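Local coordinates for ectonucleotide pyrophosphatase/phosphodiesterase family member 5 (PDB 5VEO), which probably hydrolyses phosphodiester or pyrophosphate bonds, of nucleotides or related substrates, at a zinc-containing site, at residues A[112-115]-A[119-122]; A[51-54]-A[60-63]; A[37-42]-A[207-212]. The protein carries 1 engineered substitution. All blocks are in the same frame, centred on the assembly; numbering follows the deposited sequence.

Contact 1: A[112-115]-A[119-122]; sequences TNQR and ASGA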
# COMPACT_ATOMS: atom_id res chain seq x y z
N THR A 112 11.38 12.50 9.49
CA THR A 112 11.75 13.82 8.97
C THR A 112 10.94 14.92 9.65
O THR A 112 11.49 15.95 10.06
CB THR A 112 11.56 13.84 7.46
OG1 THR A 112 12.39 12.83 6.87
CG2 THR A 112 11.90 15.19 6.85
N ASN A 113 9.64 14.69 9.81
CA ASN A 113 8.77 15.63 10.50
C ASN A 113 9.25 15.89 11.93
O ASN A 113 9.24 17.03 12.39
CB ASN A 113 7.36 15.04 10.52
CG ASN A 113 6.32 16.01 11.00
OD1 ASN A 113 6.24 17.16 10.54
ND2 ASN A 113 5.47 15.54 11.90
N GLN A 114 9.64 14.83 12.63
CA GLN A 114 10.06 14.97 14.02
C GLN A 114 11.44 15.59 14.13
O GLN A 114 11.71 16.35 15.09
CB GLN A 114 9.96 13.60 14.68
CG GLN A 114 8.48 13.25 14.90
CD GLN A 114 8.16 11.76 14.98
OE1 GLN A 114 7.02 11.35 14.69
NE2 GLN A 114 9.12 10.96 15.43
N ARG A 115 12.33 15.33 13.17
CA ARG A 115 13.61 16.02 13.15
C ARG A 115 13.45 17.52 12.93
O ARG A 115 14.33 18.29 13.34
CB ARG A 115 14.52 15.42 12.07
CG ARG A 115 15.01 14.03 12.41
CD ARG A 115 15.88 13.40 11.34
NE ARG A 115 16.32 12.07 11.76
CZ ARG A 115 16.77 11.12 10.95
NH1 ARG A 115 16.82 11.32 9.64
NH2 ARG A 115 17.15 9.95 11.45
N ALA A 119 5.49 16.71 15.84
CA ALA A 119 5.09 15.42 16.38
C ALA A 119 4.20 14.72 15.36
O ALA A 119 3.37 15.36 14.73
CB ALA A 119 4.31 15.58 17.69
N SER A 120 4.38 13.41 15.22
CA SER A 120 3.57 12.59 14.32
C SER A 120 2.81 11.56 15.14
O SER A 120 3.26 11.15 16.21
CB SER A 120 4.43 11.83 13.31
OG SER A 120 5.46 12.61 12.74
N GLY A 121 1.67 11.11 14.60
CA GLY A 121 0.89 10.07 15.23
C GLY A 121 0.43 9.03 14.23
O GLY A 121 0.12 9.38 13.10
N ALA A 122 0.39 7.77 14.64
CA ALA A 122 0.02 6.69 13.74
C ALA A 122 -0.86 5.69 14.47
O ALA A 122 -0.52 5.22 15.56
CB ALA A 122 1.25 5.98 13.20

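Contact 2: A[51-54]-A[60-63]; sequences TNVF and PNHY. With EDO (1,2-ethanediol), chain K.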
# COMPACT_ATOMS: atom_id res chain seq x y z
N THR A 51 -1.46 5.85 -10.22
CA THR A 51 -0.54 4.75 -10.48
C THR A 51 0.28 4.52 -9.23
O THR A 51 1.10 5.36 -8.84
CB THR A 51 0.36 5.06 -11.67
OG1 THR A 51 -0.44 5.22 -12.83
CG2 THR A 51 1.31 3.92 -11.88
N ASN A 52 0.03 3.38 -8.59
CA ASN A 52 0.74 2.98 -7.38
C ASN A 52 2.01 2.23 -7.81
O ASN A 52 2.47 2.40 -8.94
CB ASN A 52 -0.21 2.20 -6.46
CG ASN A 52 -0.86 0.97 -7.13
OD1 ASN A 52 -0.89 0.84 -8.37
ND2 ASN A 52 -1.42 0.08 -6.30
N VAL A 53 2.63 1.48 -6.90
CA VAL A 53 3.92 0.86 -7.23
C VAL A 53 3.82 -0.66 -7.23
O VAL A 53 3.02 -1.29 -6.52
CB VAL A 53 5.08 1.31 -6.31
CG1 VAL A 53 5.28 2.80 -6.38
CG2 VAL A 53 4.92 0.84 -4.90
N PHE A 54 4.70 -1.24 -8.03
CA PHE A 54 4.88 -2.68 -8.12
C PHE A 54 5.81 -3.16 -7.02
O PHE A 54 6.83 -2.50 -6.76
CB PHE A 54 5.46 -3.02 -9.49
CG PHE A 54 5.49 -4.48 -9.82
CD1 PHE A 54 4.35 -5.13 -10.27
CD2 PHE A 54 6.68 -5.18 -9.75
CE1 PHE A 54 4.40 -6.48 -10.63
CE2 PHE A 54 6.73 -6.52 -10.11
CZ PHE A 54 5.59 -7.16 -10.54
N PRO A 60 4.90 -2.65 0.36
CA PRO A 60 5.59 -1.75 -0.58
C PRO A 60 4.84 -0.44 -0.80
O PRO A 60 5.45 0.63 -0.86
CB PRO A 60 5.67 -2.58 -1.87
CG PRO A 60 5.58 -3.97 -1.44
CD PRO A 60 4.69 -3.99 -0.23
N ASN A 61 3.50 -0.50 -0.91
CA ASN A 61 2.79 0.72 -1.29
C ASN A 61 2.62 1.70 -0.15
O ASN A 61 2.73 2.91 -0.37
CB ASN A 61 1.46 0.35 -1.94
CG ASN A 61 1.68 0.12 -3.39
OD1 ASN A 61 1.69 1.08 -4.17
ND2 ASN A 61 1.99 -1.12 -3.77
N HIS A 62 2.42 1.22 1.09
CA HIS A 62 2.35 2.17 2.19
C HIS A 62 3.71 2.80 2.44
O HIS A 62 3.79 4.00 2.75
CB HIS A 62 1.82 1.50 3.46
CG HIS A 62 0.35 1.20 3.45
ND1 HIS A 62 -0.16 -0.01 3.03
CD2 HIS A 62 -0.73 1.94 3.85
CE1 HIS A 62 -1.48 -0.00 3.16
NE2 HIS A 62 -1.85 1.17 3.65
N TYR A 63 4.81 2.05 2.27
CA TYR A 63 6.11 2.68 2.50
C TYR A 63 6.43 3.69 1.39
O TYR A 63 7.05 4.73 1.66
CB TYR A 63 7.21 1.63 2.63
CG TYR A 63 8.39 2.06 3.53
CD1 TYR A 63 8.18 2.75 4.72
CD2 TYR A 63 9.70 1.73 3.20
CE1 TYR A 63 9.23 3.10 5.54
CE2 TYR A 63 10.77 2.08 4.02
CZ TYR A 63 10.52 2.78 5.19
OH TYR A 63 11.55 3.13 6.05
C1 EDO K . 4.31 4.95 -9.63
O1 EDO K . 4.01 5.76 -8.47
C2 EDO K . 5.01 5.70 -10.77
O2 EDO K . 5.27 4.82 -11.90

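Contact 3: A[37-42]-A[207-212]; sequences FHYIMK and MLKRAK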
# COMPACT_ATOMS: atom_id res chain seq x y z
N PHE A 37 -17.87 9.78 0.89
CA PHE A 37 -16.85 10.03 -0.12
C PHE A 37 -17.27 11.17 -1.03
O PHE A 37 -16.46 12.04 -1.36
CB PHE A 37 -16.56 8.78 -0.95
CG PHE A 37 -15.69 7.75 -0.23
CD1 PHE A 37 -14.32 7.80 -0.33
CD2 PHE A 37 -16.26 6.74 0.53
CE1 PHE A 37 -13.51 6.86 0.32
CE2 PHE A 37 -15.46 5.80 1.17
CZ PHE A 37 -14.08 5.87 1.07
N HIS A 38 -18.54 11.19 -1.45
CA HIS A 38 -18.99 12.24 -2.36
C HIS A 38 -19.02 13.61 -1.69
O HIS A 38 -18.79 14.62 -2.35
CB HIS A 38 -20.35 11.84 -2.95
CG HIS A 38 -20.24 10.91 -4.11
ND1 HIS A 38 -20.01 9.56 -3.97
CD2 HIS A 38 -20.28 11.14 -5.45
CE1 HIS A 38 -19.94 9.00 -5.16
NE2 HIS A 38 -20.09 9.94 -6.08
N TYR A 39 -19.24 13.65 -0.37
CA TYR A 39 -19.17 14.91 0.36
C TYR A 39 -17.76 15.48 0.32
O TYR A 39 -17.57 16.68 0.10
CB TYR A 39 -19.64 14.68 1.79
CG TYR A 39 -19.52 15.88 2.68
CD1 TYR A 39 -20.44 16.92 2.61
CD2 TYR A 39 -18.50 15.99 3.61
CE1 TYR A 39 -20.34 18.03 3.45
CE2 TYR A 39 -18.39 17.08 4.45
CZ TYR A 39 -19.31 18.11 4.36
OH TYR A 39 -19.17 19.20 5.20
N ILE A 40 -16.74 14.64 0.51
CA ILE A 40 -15.36 15.11 0.38
C ILE A 40 -15.08 15.57 -1.05
O ILE A 40 -14.44 16.61 -1.26
CB ILE A 40 -14.38 14.01 0.82
CG1 ILE A 40 -14.47 13.85 2.35
CG2 ILE A 40 -12.96 14.36 0.39
CD1 ILE A 40 -13.62 12.75 2.92
N MET A 41 -15.53 14.80 -2.04
CA MET A 41 -15.32 15.19 -3.43
C MET A 41 -15.90 16.58 -3.71
O MET A 41 -15.22 17.44 -4.27
CB MET A 41 -15.95 14.15 -4.36
CG MET A 41 -15.20 12.83 -4.36
SD MET A 41 -16.21 11.44 -4.90
CE MET A 41 -16.77 12.02 -6.47
N LYS A 42 -17.15 16.80 -3.31
CA LYS A 42 -17.83 18.07 -3.60
C LYS A 42 -17.12 19.24 -2.93
O LYS A 42 -17.20 20.39 -3.40
CB LYS A 42 -19.27 17.97 -3.11
CG LYS A 42 -20.15 19.20 -3.35
CD LYS A 42 -21.47 19.07 -2.57
CE LYS A 42 -22.27 20.38 -2.54
NZ LYS A 42 -21.99 21.23 -1.33
N MET A 207 -16.32 13.28 13.67
CA MET A 207 -15.43 13.49 14.81
C MET A 207 -14.44 14.63 14.57
O MET A 207 -14.10 15.35 15.52
CB MET A 207 -14.69 12.20 15.14
CG MET A 207 -15.62 11.13 15.64
SD MET A 207 -16.33 11.64 17.21
CE MET A 207 -17.87 10.77 17.21
N LEU A 208 -13.97 14.80 13.34
CA LEU A 208 -13.14 15.94 13.02
C LEU A 208 -13.90 17.24 13.22
O LEU A 208 -13.36 18.22 13.73
CB LEU A 208 -12.63 15.86 11.58
CG LEU A 208 -11.57 14.78 11.32
CD1 LEU A 208 -11.39 14.55 9.82
CD2 LEU A 208 -10.21 15.09 11.95
N LYS A 209 -15.18 17.26 12.84
CA LYS A 209 -15.97 18.47 13.03
C LYS A 209 -16.20 18.74 14.51
O LYS A 209 -16.08 19.89 14.97
CB LYS A 209 -17.30 18.35 12.29
CG LYS A 209 -17.14 18.48 10.78
CD LYS A 209 -18.48 18.36 10.09
CE LYS A 209 -18.38 18.61 8.60
NZ LYS A 209 -19.69 18.35 7.96
N ARG A 210 -16.55 17.71 15.27
CA ARG A 210 -16.80 17.88 16.71
C ARG A 210 -15.57 18.41 17.44
O ARG A 210 -15.70 19.18 18.40
CB ARG A 210 -17.28 16.54 17.29
CG ARG A 210 -17.44 16.49 18.81
CD ARG A 210 -17.95 15.11 19.28
NE ARG A 210 -16.91 14.35 19.97
CZ ARG A 210 -17.11 13.20 20.62
NH1 ARG A 210 -18.32 12.66 20.68
NH2 ARG A 210 -16.09 12.59 21.22
N ALA A 211 -14.38 18.02 16.99
CA ALA A 211 -13.13 18.47 17.59
C ALA A 211 -12.60 19.78 17.00
O ALA A 211 -11.49 20.20 17.35
CB ALA A 211 -12.05 17.39 17.44
N LYS A 212 -13.37 20.44 16.14
CA LYS A 212 -12.96 21.72 15.54
C LYS A 212 -11.67 21.57 14.75
O LYS A 212 -10.83 22.46 14.71
CB LYS A 212 -12.83 22.80 16.62
CG LYS A 212 -14.10 22.96 17.39
CD LYS A 212 -14.02 24.12 18.39
CE LYS A 212 -14.93 23.86 19.59
NZ LYS A 212 -15.22 25.09 20.41

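Contact 1: A[112-115]-A[119-122]
Ser120 puts its hydroxyl between two amide side chains of helix 109-115 and serves one as acceptor and the other as donor. Asn113 ND2 donates a hydrogen bond to Ser120 OG at 3.0 Å along a nearly straight line (N-H...acceptor angle 169°), and the oxygen lies almost in the plane of the amide. In turn Ser120 OG donates to Gln114 OE1, 2.8 Å away, arriving tilted from the carbonyl plane. With CG anti to the backbone N (chi1 -170°), Asn113 swings its amide toward the strand, while the extended chain of Gln114 carries OE1 to the same hydroxyl; Gln114 CG passes 4.3 Å from Ala119 CA.

The polar atoms have further partners. Asn113 ND2 also bonds Asn167 OD1, its stronger partner, Gln114 NE2 reaches Phe136 O, and Gln114 OE1 also accepts from Thr138 N. Ser120 N donates to Thr138 OG1, and Ser120 OG has a weak hydrogen bond with Trp110 O. A serine suits this buried spot because it is small and can both donate and accept. The result is a chain of hydrogen bonds, amide N-H to hydroxyl to amide carbonyl, which joins helix 109-115 to the strand that carries Ser120, with little apolar contact.

Contact 2: A[51-54]-A[60-63]
Asn61 ND2 is held by two backbone carbonyls, one of them across the contact: it donates a hydrogen bond to Val53 O at 2.9 Å (N-H...acceptor angle 166°) and also bonds Lys57 O, the carbonyl just ahead of helix 58-67. The other end of the same amide is an acceptor, for Val53 N donates to Asn61 OD1 at 2.9 Å with an angle of 172°, meeting a lone pair within the plane of the carbonyl. Asn61 therefore pairs with both the N-H and the C=O of a single residue, much as a neighbouring strand would, and the two bonds together fix the rotation of the amide. Asparagine fits because its short side chain offers a donor and an acceptor side by side.

Carbon atoms close in around this pairing. Val53 CG2, which sits between its own backbone N and carbonyl carbon (CG1 at chi1 -60°), lies 3.6 Å from Asn61 CG, and Asn52 CB comes within 3.2 Å of Asn61 OD1. At the strand end of 51-54, a 1,2-ethanediol, most likely a crystallisation additive, donates from O1 to Thr51 O at 3.0 Å.

Helix 58-67 begins at Ala58, probably the engineered alanine in place of the catalytic threonine, and Pro60 lies about 6 Å, side chain to ligand, from bound AMP. Asn52 ND2 bonds the backbone O of Asp224, a residue that binds zinc. A loop tied to a helix that starts at what is probably the nucleophile position, with the Asn61 side chain about 7 Å from a zinc ion, is consistent with the active site of the alkaline phosphatase superfamily.

Contact 3: A[37-42]-A[207-212]
The phenol ring of Tyr39 meets Lys209 at its hydroxyl end, where the ammonium group comes in obliquely to the ring: Lys209 NZ lies 3.6 Å from Tyr39 CZ and 4.0 Å from Tyr39 CE2. One face of each of two other flat groups carries a methionine sulfur from its own segment. Met41 SD stands 4.1 Å above the plane of the His38 ring, over its centre, and Met207 SD stands 3.8 Å above the guanidinium plane of Arg210.

One polar bond carries the contact. Lys209 NZ donates to Tyr39 OH at 2.9 Å, and Lys209 CE follows at 3.5 Å from the same oxygen. The two side chains approach from opposite directions. Tyr39 leaves its helix with CG anti to the backbone N (chi1 176°), and Lys209, fully extended beyond CG, spans the rest of the gap. Length suits both places, since the helices are too far apart here for short side chains to meet. Replacing Tyr39 by an alanine would probably leave the Lys209 ammonium without this acceptor and its long chain freer to turn, with Trp214 as a remaining partner.

That tryptophan makes a cation-pi contact with the lysine, a second partner for the charge, which probably helps to hold the ammonium in place. Just beyond, the helix ends in a Schellman motif: Lys212, with positive phi, is the C-prime residue, Leu213 N bonds Leu208 O, and Lys212 N bonds Lys209 O at 3.0 Å.

This bridge is a surface link over a more buried seam. Beneath it Ile40 packs on Leu201 and Ile205 of helix 190-210 and on Leu339 of strand 338-341, so helix 35-42 lies against both the long helix and the mixed sheet. Leu208, for its part, packs the end of helix 190-210 on Ile157 of helix 149-160.

How the contacts relate
Along the chain, contact 3 encloses the other two: helix 35-42 opens the loop, contact 2 closes soon after strand 45-51, contact 1 follows at strand 120-123, and helix 190-210 returns to close it. The centres of contacts 1 and 2 lie about 21 Å apart, those of contacts 1 and 3 about 24 Å, and those of contacts 2 and 3 about 26 Å, and none touch. All three belong to the phosphodiesterase part of the protein. Contacts 1 and 2 each tie a helix to a strand, or to the loop after one, of the mixed eight-stranded sheet, while contact 3 joins two helices that pack beside it. Contact 2 thus helps shape the zinc and nucleotide region, whereas contacts 1 and 3 link elements toward the periphery.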